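Long-range contacts in 2-oxoglutarate dehydrogenase E3 component (Thermus thermophilus, PDB 2YQU), which probably oxidises the dihydrolipoyl groups of 2-oxo acid dehydrogenase complexes with NAD(+), working as a homodimer with one FAD bound per subunit: residues 205-209 with 351-355; 308-312 with 333-338. All coordinates share one frame; numbering follows the deposited sequence.

Contact 1: 205-209 with 351-355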
# COMPACT_ATOMS: atom_id res chain seq x y z
N THR A 205 -12.70 16.05 -9.58
CA THR A 205 -11.73 15.35 -10.43
C THR A 205 -11.84 13.83 -10.32
O THR A 205 -11.29 13.11 -11.14
CB THR A 205 -10.28 15.75 -10.10
OG1 THR A 205 -9.97 15.45 -8.73
CG2 THR A 205 -10.07 17.25 -10.23
N MET A 206 -12.52 13.35 -9.28
CA MET A 206 -12.74 11.92 -9.10
C MET A 206 -13.82 11.43 -10.06
O MET A 206 -14.60 12.21 -10.60
CB MET A 206 -13.16 11.59 -7.66
CG MET A 206 -12.14 11.95 -6.60
SD MET A 206 -10.65 10.95 -6.74
CE MET A 206 -9.37 12.20 -6.60
N ASP A 207 -13.86 10.11 -10.25
CA ASP A 207 -14.96 9.44 -10.90
C ASP A 207 -16.24 9.69 -10.11
O ASP A 207 -16.21 9.70 -8.88
CB ASP A 207 -14.66 7.95 -10.96
CG ASP A 207 -15.70 7.15 -11.72
OD1 ASP A 207 -16.68 6.73 -11.11
OD2 ASP A 207 -15.59 6.86 -12.93
N LEU A 208 -17.35 9.90 -10.82
CA LEU A 208 -18.59 10.33 -10.18
C LEU A 208 -19.02 9.35 -9.10
O LEU A 208 -19.47 9.77 -8.05
CB LEU A 208 -19.72 10.49 -11.21
CG LEU A 208 -20.23 11.90 -11.55
CD1 LEU A 208 -19.10 12.88 -11.80
CD2 LEU A 208 -21.15 11.84 -12.78
N GLU A 209 -18.88 8.06 -9.37
CA GLU A 209 -19.22 7.02 -8.39
C GLU A 209 -18.44 7.19 -7.08
O GLU A 209 -18.99 7.04 -5.99
CB GLU A 209 -18.91 5.64 -8.98
CG GLU A 209 -19.79 4.52 -8.47
CD GLU A 209 -19.79 3.33 -9.41
OE1 GLU A 209 -18.68 2.84 -9.74
OE2 GLU A 209 -20.89 2.88 -9.82
N TYR A 351 -8.47 7.52 -16.92
CA TYR A 351 -9.74 8.14 -17.27
C TYR A 351 -10.86 7.71 -16.33
O TYR A 351 -10.92 6.55 -15.92
CB TYR A 351 -10.12 7.80 -18.71
CG TYR A 351 -9.29 8.50 -19.76
CD1 TYR A 351 -8.63 7.78 -20.76
CD2 TYR A 351 -9.15 9.88 -19.76
CE1 TYR A 351 -7.87 8.43 -21.72
CE2 TYR A 351 -8.39 10.54 -20.71
CZ TYR A 351 -7.76 9.80 -21.69
OH TYR A 351 -7.00 10.46 -22.64
N THR A 352 -11.76 8.64 -16.03
CA THR A 352 -13.01 8.32 -15.36
C THR A 352 -14.00 7.77 -16.36
O THR A 352 -13.81 7.91 -17.56
CB THR A 352 -13.64 9.56 -14.69
OG1 THR A 352 -13.96 10.53 -15.70
CG2 THR A 352 -12.66 10.28 -13.75
N GLU A 353 -15.05 7.13 -15.86
CA GLU A 353 -16.18 6.72 -16.69
C GLU A 353 -16.75 7.92 -17.46
O GLU A 353 -17.10 7.78 -18.62
CB GLU A 353 -17.27 6.09 -15.83
CG GLU A 353 -16.90 4.72 -15.28
CD GLU A 353 -18.10 3.86 -15.01
OE1 GLU A 353 -18.96 3.74 -15.91
OE2 GLU A 353 -18.18 3.29 -13.89
N GLU A 354 -16.78 9.09 -16.82
CA GLU A 354 -17.31 10.31 -17.43
C GLU A 354 -16.49 10.71 -18.66
O GLU A 354 -17.05 11.04 -19.70
CB GLU A 354 -17.33 11.47 -16.43
CG GLU A 354 -18.43 11.35 -15.37
CD GLU A 354 -18.19 10.20 -14.42
OE1 GLU A 354 -17.15 10.23 -13.72
OE2 GLU A 354 -19.01 9.25 -14.39
N GLU A 355 -15.16 10.63 -18.52
CA GLU A 355 -14.26 10.97 -19.61
C GLU A 355 -14.35 9.95 -20.75
O GLU A 355 -14.34 10.34 -21.91
CB GLU A 355 -12.82 11.11 -19.11
CG GLU A 355 -12.62 12.33 -18.23
CD GLU A 355 -11.28 12.36 -17.51
OE1 GLU A 355 -10.64 13.43 -17.51
OE2 GLU A 355 -10.87 11.33 -16.94
O HOH W 1 -16.00 12.46 -13.04
O HOH W 2 -18.93 7.13 -12.69
O HOH W 3 -20.21 1.75 -13.03

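Contact 2: 308-312 with 333-338. With FAD (flavin-adenine dinucleotide), chain D.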
# COMPACT_ATOMS: atom_id res chain seq x y z
N MET A 308 -3.25 19.83 -10.70
CA MET A 308 -2.37 20.60 -9.84
C MET A 308 -1.91 19.71 -8.70
O MET A 308 -2.42 19.79 -7.58
CB MET A 308 -3.08 21.85 -9.33
CG MET A 308 -3.22 22.92 -10.37
SD MET A 308 -3.92 24.43 -9.68
CE MET A 308 -4.93 24.86 -10.98
N LEU A 309 -0.93 18.85 -9.03
CA LEU A 309 -0.38 17.87 -8.11
C LEU A 309 1.15 17.95 -8.08
O LEU A 309 1.80 18.28 -9.08
CB LEU A 309 -0.80 16.46 -8.52
CG LEU A 309 -2.27 16.28 -8.89
CD1 LEU A 309 -2.49 14.90 -9.49
CD2 LEU A 309 -3.16 16.48 -7.68
N ALA A 310 1.71 17.65 -6.92
CA ALA A 310 3.14 17.75 -6.70
C ALA A 310 3.91 16.83 -7.64
O ALA A 310 4.85 17.25 -8.29
CB ALA A 310 3.49 17.45 -5.27
N HIS A 311 3.49 15.58 -7.73
CA HIS A 311 4.17 14.62 -8.60
C HIS A 311 3.92 14.86 -10.10
O HIS A 311 4.72 14.40 -10.93
CB HIS A 311 3.81 13.19 -8.22
CG HIS A 311 2.34 12.92 -8.15
ND1 HIS A 311 1.63 13.00 -6.97
CD2 HIS A 311 1.46 12.54 -9.10
CE1 HIS A 311 0.37 12.67 -7.20
NE2 HIS A 311 0.24 12.39 -8.48
N LYS A 312 2.84 15.57 -10.44
CA LYS A 312 2.61 16.02 -11.80
C LYS A 312 3.67 17.06 -12.10
O LYS A 312 4.33 17.00 -13.13
CB LYS A 312 1.21 16.65 -11.95
CG LYS A 312 0.88 17.11 -13.35
CD LYS A 312 1.28 18.54 -13.59
CE LYS A 312 0.35 19.22 -14.59
NZ LYS A 312 0.81 20.62 -14.86
N TYR A 333 0.47 11.32 -18.64
CA TYR A 333 -0.58 11.91 -17.79
C TYR A 333 -1.61 10.88 -17.33
O TYR A 333 -2.19 11.02 -16.26
CB TYR A 333 -1.25 13.10 -18.50
CG TYR A 333 -0.28 14.25 -18.65
CD1 TYR A 333 0.03 15.05 -17.56
CD2 TYR A 333 0.36 14.50 -19.85
CE1 TYR A 333 0.94 16.09 -17.67
CE2 TYR A 333 1.28 15.54 -19.97
CZ TYR A 333 1.56 16.32 -18.88
OH TYR A 333 2.47 17.36 -18.98
N GLN A 334 -1.80 9.82 -18.12
CA GLN A 334 -2.76 8.76 -17.78
C GLN A 334 -2.32 7.84 -16.64
O GLN A 334 -3.12 7.05 -16.12
CB GLN A 334 -3.04 7.90 -19.02
CG GLN A 334 -3.64 8.68 -20.16
CD GLN A 334 -4.83 9.49 -19.72
OE1 GLN A 334 -5.86 8.92 -19.32
NE2 GLN A 334 -4.70 10.81 -19.74
N ALA A 335 -1.05 7.92 -16.25
CA ALA A 335 -0.51 7.10 -15.17
C ALA A 335 -0.30 7.89 -13.88
O ALA A 335 0.28 7.37 -12.94
CB ALA A 335 0.78 6.45 -15.61
N ILE A 336 -0.75 9.15 -13.85
CA ILE A 336 -0.59 10.01 -12.69
C ILE A 336 -1.79 9.87 -11.77
O ILE A 336 -2.90 10.29 -12.13
CB ILE A 336 -0.43 11.49 -13.12
CG1 ILE A 336 0.91 11.67 -13.84
CG2 ILE A 336 -0.54 12.43 -11.92
CD1 ILE A 336 1.15 13.09 -14.38
N PRO A 337 -1.60 9.31 -10.57
CA PRO A 337 -2.71 9.19 -9.62
C PRO A 337 -3.05 10.50 -8.93
O PRO A 337 -2.18 11.35 -8.74
CB PRO A 337 -2.17 8.20 -8.58
CG PRO A 337 -0.71 8.40 -8.61
CD PRO A 337 -0.36 8.73 -10.03
N SER A 338 -4.32 10.64 -8.59
CA SER A 338 -4.78 11.74 -7.76
C SER A 338 -5.42 11.10 -6.53
O SER A 338 -6.30 10.25 -6.66
CB SER A 338 -5.78 12.61 -8.52
OG SER A 338 -6.26 13.65 -7.69
PA FAD D . 4.93 25.31 -5.93
O1A FAD D . 3.82 26.21 -5.54
O2A FAD D . 5.06 24.08 -5.02
O5B FAD D . 6.29 26.15 -6.00
C5B FAD D . 6.30 27.42 -6.60
C4B FAD D . 7.37 28.23 -5.90
O4B FAD D . 7.68 29.33 -6.73
C3B FAD D . 6.91 28.79 -4.56
O3B FAD D . 7.78 28.36 -3.53
C2B FAD D . 6.99 30.30 -4.73
O2B FAD D . 7.47 30.94 -3.58
C1B FAD D . 7.94 30.45 -5.91
N9A FAD D . 7.78 31.63 -6.76
C8A FAD D . 6.66 32.06 -7.42
N7A FAD D . 6.97 33.15 -8.14
C5A FAD D . 8.28 33.44 -7.94
C6A FAD D . 9.11 34.44 -8.42
N6A FAD D . 8.73 35.30 -9.37
N1A FAD D . 10.42 34.42 -8.02
C2A FAD D . 10.93 33.47 -7.17
N3A FAD D . 10.10 32.48 -6.71
C4A FAD D . 8.80 32.48 -7.08
N1 FAD D . -0.35 17.88 -4.11
C2 FAD D . -0.18 16.51 -4.15
O2 FAD D . 0.24 15.94 -5.16
N3 FAD D . -0.47 15.76 -3.03
C4 FAD D . -0.95 16.36 -1.89
O4 FAD D . -1.00 15.68 -0.88
C4X FAD D . -1.13 17.74 -1.84
N5 FAD D . -1.62 18.36 -0.69
C5X FAD D . -1.78 19.74 -0.68
C6 FAD D . -2.27 20.35 0.48
C7 FAD D . -2.44 21.75 0.51
C7M FAD D . -2.87 22.38 1.81
C8 FAD D . -2.12 22.51 -0.60
C8M FAD D . -1.99 24.01 -0.50
C9 FAD D . -1.64 21.90 -1.76
C9A FAD D . -1.47 20.51 -1.81
N10 FAD D . -1.00 19.88 -2.96
C10 FAD D . -0.83 18.50 -2.97
C1' FAD D . -0.77 20.63 -4.25
C2' FAD D . 0.73 20.91 -4.37
O2' FAD D . 1.19 21.68 -3.27
C3' FAD D . 1.08 21.58 -5.70
O3' FAD D . 0.53 20.84 -6.77
C4' FAD D . 2.60 21.64 -5.89
O4' FAD D . 3.20 22.36 -4.84
C5' FAD D . 2.94 22.26 -7.25
O5' FAD D . 4.34 22.38 -7.38
P FAD D . 4.97 23.57 -8.27
O1P FAD D . 6.46 23.39 -8.33
O2P FAD D . 4.27 23.70 -9.61
O3P FAD D . 4.65 24.94 -7.48

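Contact 1: 205-209 with 351-355
The carboxylate of Glu354 is met by the backbone N-H of Leu208 from above its plane, 45° out of it, with Leu208 N 2.9 Å from Glu354 OE1. Leu208 packs on the same group, its CB 3.5 Å from Glu354 OE2, and its CD1 and CD2 reach Glu354 CG. A bend at chi2 (68°) folds the glutamate back toward the start of the other helix. The carboxylate of Asp207 is approached differently: Glu353 N meets Asp207 OD2 at 3.0 Å, nearly in line with the C-O bond, while Glu209 N, 3.1 Å from Asp207 OD1, comes from above the plane. Asp207 thus N-caps helix 208-221 with one oxygen and receives the first-turn amide of helix 353-359 with the other. Glu354 returns the exchange, so two helix N-termini, from the NAD(+)-binding and dimerisation regions, each lend an amide to an acid of the other. Helix 353-359 has its own capping box, in which Glu355 N donates to Thr352 OG1 and Thr352 N to Glu355 OE2. Thr352 CG2 packs 3.7 Å from Asp207 N. Lys387 forms salt bridges with Asp207, Glu209 and Glu353, which probably offsets the gathered negative charge; Glu353 OE1 is also hydrogen-bonded to Tyr363 OH. One water joins Asp207 OD1 to Glu354 OE2, another Met206 O to Glu354 OE1.

Contact 2: 308-312 with 333-338
His311 NE2 donates to the backbone oxygen of Pro337 at 2.6 Å, in the plane of both the imidazole ring and the carbonyl. The N-H...O angle of 145° leaves the bond somewhat bent. Ile336 CG2 meets the same edge, 3.5 Å from His311 CD2, and Leu309 CB lies 4.1 Å above one ring face, offset toward the rim. With chi1 at 53°, His311 CG sits between the backbone N and carbonyl carbon, which sends the ring across to the 333-338 loop. Replacing the imidazole by an alanine here is likely to leave Pro337 O without this donor and a gap beside Ile336 CG2. Leu309 CD1 adds an apolar contact to Ile336 CG2 (4.0 Å) and also lies close to Pro337 O. The segment 308-312 holds the N-terminus of helix 310-326, where Ala310 N donates to the flavin O2 at 2.9 Å; a helix start directed at this oxygen, as in other flavin disulfide reductases, would probably stabilise negative charge on the reduced flavin. Further along, Lys312 CG approaches Ile336 CD1 and Lys312 CE the Tyr333 ring, while Lys312 NZ forms a salt bridge with Glu316, to which Tyr333 OH is hydrogen-bonded. The second subunit packs against this site, its His432 on His311 and its Pro431 on Ile336.

Contact 2 is nested in the chain loop that contact 1 closes, and their centres lie 15 Å apart. They touch directly: Met206 CE packs 3.6 Å from Ser338 OG, and Tyr351 CZ lies 3.2 Å from Gln334 OE1. Strand 338-340 begins at Ser338 and strand 345-350 ends just before Tyr351, so neighbouring strands of the antiparallel dimerisation-domain sheet connect the two sites. Contact 2 reaches the flavin itself, whereas the Met206 side chain of contact 1 is about 10 Å from FAD. Both lie near residues of the NAD(+) site, which is not occupied in this chain: the side chains of Thr205 and Ser338 are each about 5 Å from that of Val177, and the Met206 side chain is about 6 Å from that of Val339.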